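Local coordinates for S.cerevisiae chromosome XVI reading frame ORF YPL253c (PDB 2O0A), which recruits the minus-end-directed motor Kar3 to microtubules and, paired with it, cross-links antiparallel microtubules; its C-terminal part is a kinesin-like motor homology domain without a nucleotide-binding site, at residues 30-35 and 41-46; 47-52 and 58-63; 86-89 and 93-96. One frame throughout, in Å; residues are numbered along the deposited sequence.

In the fold
After the N-terminal helix 4-23, strand 27-32 enters the large mixed sheet, and contact 1 closes the short loop that leads from its end to strand 41-44. Contact 2 then closes the hairpin of strands 49-52 and 58-60, and contact 3 closes the turn between helix 72-89 and strand 94-99. The three follow in series; none nests in or crosses another. Contacts 1 and 2 touch, since Asp-44 and Leu-42 pair with Val-49 and Thr-51 in one three-stranded antiparallel sheet packed beside the central sheet. Contact 3 lies about 26 Å from contact 1, centre to centre, yet both reach the central sheet, where strands 27-32 and 94-99 flank strand 265-270.

Contact 1 (30-35 and 41-46)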
loop_
_atom_site.group_PDB
_atom_site.type_symbol
_atom_site.label_atom_id
_atom_site.label_comp_id
_atom_site.label_asym_id
_atom_site.label_seq_id
_atom_site.Cartn_x
_atom_site.Cartn_y
_atom_site.Cartn_z
ATOM N N ALA A 30 8.309 6.702 1.832
ATOM C CA ALA A 30 7.918 7.294 3.112
ATOM C C ALA A 30 6.954 8.434 2.853
ATOM O O ALA A 30 7.238 9.318 2.040
ATOM C CB ALA A 30 9.156 7.809 3.859
ATOM N N TYR A 31 5.812 8.417 3.529
ATOM C CA TYR A 31 4.809 9.457 3.395
ATOM C C TYR A 31 4.747 10.107 4.772
ATOM O O TYR A 31 4.275 9.498 5.730
ATOM C CB TYR A 31 3.489 8.792 3.000
ATOM C CG TYR A 31 2.370 9.679 2.511
ATOM C CD1 TYR A 31 2.584 11.010 2.122
ATOM C CD2 TYR A 31 1.085 9.161 2.374
ATOM C CE1 TYR A 31 1.530 11.797 1.658
ATOM C CE2 TYR A 31 0.043 9.925 1.906
ATOM C CZ TYR A 31 0.264 11.241 1.542
ATOM O OH TYR A 31 -0.815 11.974 1.099
ATOM N N VAL A 32 5.236 11.336 4.875
ATOM C CA VAL A 32 5.633 11.856 6.189
ATOM C C VAL A 32 4.877 13.111 6.591
ATOM O O VAL A 32 4.600 13.966 5.741
ATOM C CB VAL A 32 7.171 12.116 6.260
ATOM C CG1 VAL A 32 7.976 10.864 5.900
ATOM C CG2 VAL A 32 7.582 13.318 5.407
ATOM N N MET A 33 4.544 13.216 7.880
ATOM C CA MET A 33 3.985 14.443 8.443
ATOM C C MET A 33 5.074 15.140 9.268
ATOM O O MET A 33 5.157 14.933 10.480
ATOM C CB MET A 33 2.748 14.146 9.298
ATOM C CG MET A 33 1.530 13.824 8.476
ATOM S SD MET A 33 0.815 15.321 7.790
ATOM C CE MET A 33 -0.639 15.479 8.819
ATOM N N GLU A 34 5.924 15.914 8.578
ATOM C CA GLU A 34 7.136 16.491 9.159
ATOM C C GLU A 34 6.824 17.288 10.430
ATOM O O GLU A 34 7.578 17.236 11.407
ATOM C CB GLU A 34 7.889 17.372 8.138
ATOM C CG GLU A 34 9.136 18.034 8.739
ATOM C CD GLU A 34 10.012 18.755 7.745
ATOM O OE1 GLU A 34 9.877 18.552 6.524
ATOM O OE2 GLU A 34 10.874 19.519 8.212
ATOM N N GLN A 35 5.709 18.006 10.419
ATOM C CA GLN A 35 5.366 18.886 11.535
ATOM C C GLN A 35 5.050 18.110 12.815
ATOM O O GLN A 35 5.111 18.666 13.919
ATOM C CB GLN A 35 4.230 19.838 11.136
ATOM C CG GLN A 35 2.844 19.216 11.158
ATOM C CD GLN A 35 2.519 18.339 9.946
ATOM O OE1 GLN A 35 3.315 18.182 9.012
ATOM N NE2 GLN A 35 1.332 17.748 9.972
ATOM N N LEU A 41 14.979 15.057 13.189
ATOM C CA LEU A 41 14.908 14.262 11.966
ATOM C C LEU A 41 15.101 15.197 10.781
ATOM O O LEU A 41 14.467 16.253 10.714
ATOM C CB LEU A 41 13.565 13.532 11.863
ATOM C CG LEU A 41 13.502 12.091 12.408
ATOM C CD1 LEU A 41 12.102 11.527 12.114
ATOM C CD2 LEU A 41 14.575 11.207 11.808
ATOM N N LEU A 42 16.000 14.826 9.874
ATOM C CA LEU A 42 16.290 15.633 8.697
ATOM C C LEU A 42 15.674 14.990 7.472
ATOM O O LEU A 42 15.806 13.781 7.269
ATOM C CB LEU A 42 17.798 15.816 8.493
ATOM C CG LEU A 42 18.609 16.675 9.478
ATOM C CD1 LEU A 42 17.814 17.849 10.062
ATOM C CD2 LEU A 42 19.203 15.825 10.585
ATOM N N PHE A 43 14.982 15.795 6.674
ATOM C CA PHE A 43 14.304 15.292 5.480
ATOM C C PHE A 43 14.902 15.859 4.222
ATOM O O PHE A 43 14.947 17.076 4.046
ATOM C CB PHE A 43 12.821 15.648 5.513
ATOM C CG PHE A 43 12.111 15.112 6.701
ATOM C CD1 PHE A 43 11.509 13.862 6.661
ATOM C CD2 PHE A 43 12.052 15.851 7.878
ATOM C CE1 PHE A 43 10.860 13.354 7.778
ATOM C CE2 PHE A 43 11.410 15.346 8.993
ATOM C CZ PHE A 43 10.804 14.106 8.943
ATOM N N ASP A 44 15.347 14.962 3.352
ATOM C CA ASP A 44 15.814 15.325 2.023
ATOM C C ASP A 44 14.777 14.846 0.995
ATOM O O ASP A 44 14.801 13.696 0.554
ATOM C CB ASP A 44 17.201 14.713 1.773
ATOM C CG ASP A 44 17.804 15.135 0.435
ATOM O OD1 ASP A 44 17.052 15.632 -0.443
ATOM O OD2 ASP A 44 19.036 14.979 0.265
ATOM N N TYR A 45 13.889 15.757 0.608
ATOM C CA TYR A 45 12.772 15.416 -0.275
ATOM C C TYR A 45 13.213 15.254 -1.734
ATOM O O TYR A 45 12.507 14.644 -2.536
ATOM C CB TYR A 45 11.668 16.471 -0.157
ATOM C CG TYR A 45 10.984 16.521 1.199
ATOM C CD1 TYR A 45 10.134 15.492 1.611
ATOM C CD2 TYR A 45 11.172 17.599 2.070
ATOM C CE1 TYR A 45 9.495 15.530 2.854
ATOM C CE2 TYR A 45 10.521 17.649 3.325
ATOM C CZ TYR A 45 9.700 16.601 3.711
ATOM O OH TYR A 45 9.027 16.625 4.912
ATOM N N GLU A 46 14.375 15.810 -2.084
ATOM C CA GLU A 46 14.915 15.645 -3.438
ATOM C C GLU A 46 15.569 14.279 -3.636
ATOM O O GLU A 46 15.424 13.660 -4.692
ATOM C CB GLU A 46 15.920 16.758 -3.785
ATOM C CG GLU A 46 15.304 18.005 -4.405
ATOM C CD GLU A 46 14.890 17.813 -5.851
ATOM O OE1 GLU A 46 13.682 17.939 -6.141
ATOM O OE2 GLU A 46 15.769 17.536 -6.697
HETATM O O HOH W 1 6.046 16.656 5.523
#
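Glu-34 reaches Tyr-45 because its chain is stretched out: CG lies opposite the backbone N (chi1 178°) and the next bond is extended too, so the carboxylate passes Phe-43 and arrives at the phenol. In this kinesin-like motor fold, the contact joins the end of strand 27-32 and the residues just after it to strand 41-44, an outer strand of the small antiparallel sheet, and the turn that follows. Tyr-45 OH donates to Glu-34 OE1 over 2.7 Å, meeting it on the anti side, 18° out of the carboxylate plane. Glutamate suits the place because its methylenes do apolar work: CB sits over one face of the Phe-43 ring, and CG is 3.5 Å from Phe-43 CE2. Val-32, which also packs on Leu-270 of the central sheet, brings a compact branched side chain into the angle between the two aromatics. Its CG2 meets the edge of the tyrosine, 3.9 Å from Tyr-45 CE1, and approaches the phenylalanine obliquely, 4.0 Å from Phe-43 CE1. A water links the polar groups of both segments: it donates to Tyr-45 OH at 3.0 Å and to Val-32 O, and accepts the N-H of Glu-34 at 3.1 Å from Glu-34 N.

Contact 2 (47-52 and 58-63); sequences NGVITQ and VYKFNR
A beta hairpin, the second and third strands of the small antiparallel sheet of this motor homology domain, is built by strands 49-52 and 58-60. Its hydrogen-bonded pair is Ile-50 with Tyr-59: Ile-50 N donates to Tyr-59 O at 2.8 Å in a nearly straight bond (173°), and Tyr-59 N returns a bond to Ile-50 O. Beyond the strand, Phe-61 N donates to Gly-48 O at 2.9 Å, in the carbonyl plane. Gly-48 and Val-49 both face Asp-44, forming a G1 beta bulge; the positive phi of Gly-48 (72°) favours glycine, and a side chain here would also run into Phe-61 O.

Val-49, Thr-51, Val-58 and Lys-60 line one face. Both valines hold CG1 opposite the backbone N, which brings these methyls together diagonally across the strands, with Val-49 CG1 at 3.5 Å from Val-58 CG1. On the other face Ile-50 and Tyr-59 turn inward. Ile-50 CD1 comes obliquely to the Phe-61 ring, 3.7 Å from Phe-61 CE2; both side chains also touch Ala-30 of the central sheet, so apolar residues suit this buried side. Tyr-59 packs against Leu-280 and Thr-281 of helix 276-289. Gln-52 sets its amide at the edge of the tyrosine ring, the two planes 82° apart, with Gln-52 CD 3.5 Å from Tyr-59 CE2. Gln-52 OE1 is hydrogen-bonded to Ser-55 OG, while a water 2.9 Å from Gln-52 NE2 accepts from that amide and lies 2.6 Å from Tyr-59 OH.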
loop_
_atom_site.group_PDB
_atom_site.type_symbol
_atom_site.label_atom_id
_atom_site.label_comp_id
_atom_site.label_asym_id
_atom_site.label_seq_id
_atom_site.Cartn_x
_atom_site.Cartn_y
_atom_site.Cartn_z
ATOM N N ASN A 47 16.276 13.798 -2.614
ATOM C CA ASN A 47 17.070 12.578 -2.757
ATOM C C ASN A 47 16.491 11.386 -2.009
ATOM O O ASN A 47 17.042 10.285 -2.063
ATOM C CB ASN A 47 18.521 12.837 -2.312
ATOM C CG ASN A 47 19.188 13.931 -3.120
ATOM O OD1 ASN A 47 19.580 14.973 -2.575
ATOM N ND2 ASN A 47 19.283 13.723 -4.425
ATOM N N GLY A 48 15.380 11.626 -1.305
ATOM C CA GLY A 48 14.630 10.562 -0.644
ATOM C C GLY A 48 15.348 10.027 0.575
ATOM O O GLY A 48 15.493 8.825 0.743
ATOM N N VAL A 49 15.802 10.931 1.426
ATOM C CA VAL A 49 16.587 10.535 2.589
ATOM C C VAL A 49 15.956 11.090 3.865
ATOM O O VAL A 49 15.553 12.239 3.898
ATOM C CB VAL A 49 18.050 11.053 2.479
ATOM C CG1 VAL A 49 18.877 10.500 3.607
ATOM C CG2 VAL A 49 18.660 10.660 1.142
ATOM N N ILE A 50 15.863 10.257 4.902
ATOM C CA ILE A 50 15.555 10.720 6.253
ATOM C C ILE A 50 16.753 10.346 7.124
ATOM O O ILE A 50 17.145 9.176 7.186
ATOM C CB ILE A 50 14.269 10.089 6.830
ATOM C CG1 ILE A 50 13.089 10.339 5.889
ATOM C CG2 ILE A 50 13.975 10.636 8.244
ATOM C CD1 ILE A 50 11.824 9.587 6.286
ATOM N N THR A 51 17.333 11.353 7.766
ATOM C CA THR A 51 18.510 11.164 8.606
ATOM C C THR A 51 18.191 11.474 10.062
ATOM O O THR A 51 17.622 12.521 10.360
ATOM C CB THR A 51 19.653 12.087 8.148
ATOM O OG1 THR A 51 20.001 11.783 6.791
ATOM C CG2 THR A 51 20.886 11.907 9.029
ATOM N N GLN A 52 18.555 10.552 10.956
ATOM C CA GLN A 52 18.431 10.783 12.397
ATOM C C GLN A 52 19.559 11.713 12.837
ATOM O O GLN A 52 20.732 11.389 12.680
ATOM C CB GLN A 52 18.476 9.460 13.162
ATOM C CG GLN A 52 17.193 8.642 13.091
ATOM C CD GLN A 52 17.333 7.254 13.698
ATOM O OE1 GLN A 52 18.435 6.709 13.791
ATOM N NE2 GLN A 52 16.208 6.673 14.110
ATOM N N VAL A 58 21.428 7.161 8.334
ATOM C CA VAL A 58 20.782 7.496 7.058
ATOM C C VAL A 58 19.782 6.422 6.613
ATOM O O VAL A 58 20.141 5.241 6.462
ATOM C CB VAL A 58 21.844 7.727 5.935
ATOM C CG1 VAL A 58 21.189 8.047 4.622
ATOM C CG2 VAL A 58 22.802 8.855 6.333
ATOM N N TYR A 59 18.532 6.850 6.407
ATOM C CA TYR A 59 17.470 5.983 5.896
ATOM C C TYR A 59 16.995 6.495 4.543
ATOM O O TYR A 59 16.467 7.590 4.445
ATOM C CB TYR A 59 16.298 5.917 6.879
ATOM C CG TYR A 59 16.673 5.344 8.223
ATOM C CD1 TYR A 59 16.707 3.974 8.421
ATOM C CD2 TYR A 59 17.004 6.187 9.296
ATOM C CE1 TYR A 59 17.049 3.441 9.658
ATOM C CE2 TYR A 59 17.351 5.662 10.534
ATOM C CZ TYR A 59 17.378 4.290 10.696
ATOM O OH TYR A 59 17.712 3.751 11.911
ATOM N N LYS A 60 17.206 5.685 3.514
ATOM C CA LYS A 60 16.815 6.046 2.154
ATOM C C LYS A 60 15.503 5.373 1.751
ATOM O O LYS A 60 15.146 4.306 2.273
ATOM C CB LYS A 60 17.920 5.685 1.160
ATOM C CG LYS A 60 19.230 6.402 1.442
ATOM C CD LYS A 60 20.178 6.296 0.271
ATOM C CE LYS A 60 21.607 6.143 0.754
ATOM N NZ LYS A 60 22.491 5.599 -0.314
ATOM N N PHE A 61 14.810 6.018 0.815
ATOM C CA PHE A 61 13.537 5.539 0.291
ATOM C C PHE A 61 13.525 5.852 -1.192
ATOM O O PHE A 61 14.271 6.720 -1.661
ATOM C CB PHE A 61 12.390 6.290 0.954
ATOM C CG PHE A 61 12.236 5.988 2.422
ATOM C CD1 PHE A 61 11.352 5.008 2.846
ATOM C CD2 PHE A 61 12.980 6.685 3.369
ATOM C CE1 PHE A 61 11.215 4.715 4.191
ATOM C CE2 PHE A 61 12.852 6.399 4.728
ATOM C CZ PHE A 61 11.962 5.415 5.137
ATOM N N ASN A 62 12.664 5.176 -1.948
ATOM C CA ASN A 62 12.541 5.554 -3.347
ATOM C C ASN A 62 12.138 7.024 -3.475
ATOM O O ASN A 62 12.633 7.751 -4.353
ATOM C CB ASN A 62 11.583 4.611 -4.080
ATOM C CG ASN A 62 12.094 3.181 -4.090
ATOM O OD1 ASN A 62 11.529 2.319 -3.447
ATOM N ND2 ASN A 62 13.211 2.945 -4.771
ATOM N N ARG A 63 11.260 7.470 -2.582
ATOM C CA ARG A 63 10.906 8.877 -2.469
ATOM C C ARG A 63 10.350 9.121 -1.069
ATOM O O ARG A 63 9.700 8.240 -0.495
ATOM C CB ARG A 63 9.888 9.261 -3.553
ATOM C CG ARG A 63 9.447 10.713 -3.527
ATOM C CD ARG A 63 8.944 11.174 -4.874
ATOM N NE ARG A 63 9.993 11.332 -5.891
ATOM C CZ ARG A 63 10.817 12.376 -5.975
ATOM N NH1 ARG A 63 10.750 13.368 -5.093
ATOM N NH2 ARG A 63 11.715 12.429 -6.952
HETATM O O HOH W 2 16.734 7.582 -2.079
HETATM O O HOH W 3 15.923 3.813 13.834
#

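Contact 3 (86-89 and 93-96)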
loop_
_atom_site.group_PDB
_atom_site.type_symbol
_atom_site.label_atom_id
_atom_site.label_comp_id
_atom_site.label_asym_id
_atom_site.label_seq_id
_atom_site.Cartn_x
_atom_site.Cartn_y
_atom_site.Cartn_z
ATOM N N MET A 86 1.496 0.740 -14.668
ATOM C CA MET A 86 2.428 -0.251 -15.193
ATOM C C MET A 86 1.958 -1.662 -14.874
ATOM O O MET A 86 1.904 -2.520 -15.759
ATOM C CB MET A 86 3.825 -0.015 -14.627
ATOM C CG MET A 86 4.811 -1.103 -15.038
ATOM S SD MET A 86 6.300 -1.170 -14.003
ATOM C CE MET A 86 5.635 -1.823 -12.490
ATOM N N CYS A 87 1.599 -1.909 -13.615
ATOM C CA CYS A 87 1.165 -3.258 -13.220
ATOM C C CYS A 87 -0.074 -3.686 -13.994
ATOM O O CYS A 87 -0.138 -4.818 -14.483
ATOM C CB CYS A 87 0.899 -3.338 -11.720
ATOM S SG CYS A 87 2.395 -3.183 -10.728
ATOM N N LEU A 88 -1.039 -2.778 -14.157
ATOM C CA LEU A 88 -2.224 -3.099 -14.970
ATOM C C LEU A 88 -1.855 -3.358 -16.430
ATOM O O LEU A 88 -2.308 -4.358 -17.018
ATOM C CB LEU A 88 -3.301 -2.018 -14.870
ATOM C CG LEU A 88 -4.099 -1.946 -13.571
ATOM C CD1 LEU A 88 -5.123 -0.840 -13.725
ATOM C CD2 LEU A 88 -4.776 -3.271 -13.227
ATOM N N ASN A 89 -1.050 -2.467 -17.012
ATOM C CA ASN A 89 -0.636 -2.613 -18.413
ATOM C C ASN A 89 0.059 -3.948 -18.659
ATOM O O ASN A 89 -0.180 -4.613 -19.676
ATOM C CB ASN A 89 0.275 -1.471 -18.846
ATOM C CG ASN A 89 0.550 -1.478 -20.338
ATOM O OD1 ASN A 89 -0.377 -1.446 -21.146
ATOM N ND2 ASN A 89 1.825 -1.514 -20.708
ATOM N N ASN A 93 -0.157 -9.103 -11.259
ATOM C CA ASN A 93 -0.786 -8.994 -9.934
ATOM C C ASN A 93 0.137 -8.222 -9.015
ATOM O O ASN A 93 1.373 -8.387 -9.072
ATOM C CB ASN A 93 -1.076 -10.381 -9.370
ATOM C CG ASN A 93 -2.001 -11.168 -10.254
ATOM O OD1 ASN A 93 -2.851 -10.610 -10.975
ATOM N ND2 ASN A 93 -1.826 -12.486 -10.228
ATOM N N PHE A 94 -0.441 -7.349 -8.196
ATOM C CA PHE A 94 0.375 -6.379 -7.491
ATOM C C PHE A 94 -0.233 -5.946 -6.178
ATOM O O PHE A 94 -1.352 -6.294 -5.855
ATOM C CB PHE A 94 0.721 -5.176 -8.384
ATOM C CG PHE A 94 -0.452 -4.287 -8.777
ATOM C CD1 PHE A 94 -0.478 -2.962 -8.363
ATOM C CD2 PHE A 94 -1.490 -4.751 -9.615
ATOM C CE1 PHE A 94 -1.508 -2.102 -8.733
ATOM C CE2 PHE A 94 -2.525 -3.899 -10.015
ATOM C CZ PHE A 94 -2.539 -2.563 -9.564
ATOM N N ASN A 95 0.527 -5.170 -5.420
ATOM C CA ASN A 95 0.055 -4.785 -4.096
ATOM C C ASN A 95 0.489 -3.403 -3.676
ATOM O O ASN A 95 1.368 -2.780 -4.290
ATOM C CB ASN A 95 0.450 -5.841 -3.043
ATOM C CG ASN A 95 1.930 -5.856 -2.735
ATOM O OD1 ASN A 95 2.511 -4.850 -2.313
ATOM N ND2 ASN A 95 2.562 -7.024 -2.912
ATOM N N LEU A 96 -0.187 -2.923 -2.630
ATOM C CA LEU A 96 0.226 -1.751 -1.881
ATOM C C LEU A 96 0.159 -2.161 -0.422
ATOM O O LEU A 96 -0.908 -2.493 0.089
ATOM C CB LEU A 96 -0.719 -0.576 -2.178
ATOM C CG LEU A 96 -0.565 0.689 -1.334
ATOM C CD1 LEU A 96 0.869 1.198 -1.362
ATOM C CD2 LEU A 96 -1.557 1.789 -1.763
#
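The turn between helix 72-89 and strand 94-99 is closed by three buried side chains: Cys-87 and Leu-88 from the last turn of the helix and Phe-94, the first residue of the strand. Cys-87 lies over one face of the phenylalanine. Its CB makes a CH-pi contact, 3.5 Å from the centroid of the Phe-94 ring and 17° off the ring normal, and the closest carbon is Phe-94 CG, 3.4 Å from Cys-87 CB. Cys-87 SG makes a sulfur-aromatic contact, oblique to the ring and 4.2 Å from the centroid of the Phe-94 ring, and lies alongside the start of the side chain, 3.5 Å from Phe-94 CB.

The Phe-94 ring is brought up to the helix by a first torsion of 67°, which tucks CG between the backbone N and the carbonyl carbon. Strand 63-66, helix 72-89 and strand 94-99 form a beta-alpha-beta crossover, its two strands parallel and separated in the central sheet by strands 265-270 and 27-32, so this contact fixes the helix end to the second strand of the unit. Cysteine suits the helix here because so short a side chain allows the ring to come close, whereas Leu-88, being longer, can reach round to it: Leu-88 CD2 is 4.0 Å from Phe-94 CE2. Tyr-80, about two turns earlier in the helix, and the ring of Phe-223 on strand 221-228 also touch the phenylalanine. Were Phe-94 replaced by an alanine, Cys-87 CB would probably lose the ring face it packs on and Leu-88 CD2 its aromatic neighbour, opening a gap between helix and sheet. Leu-88 in turn packs on Val-221, the first residue of strand 221-228.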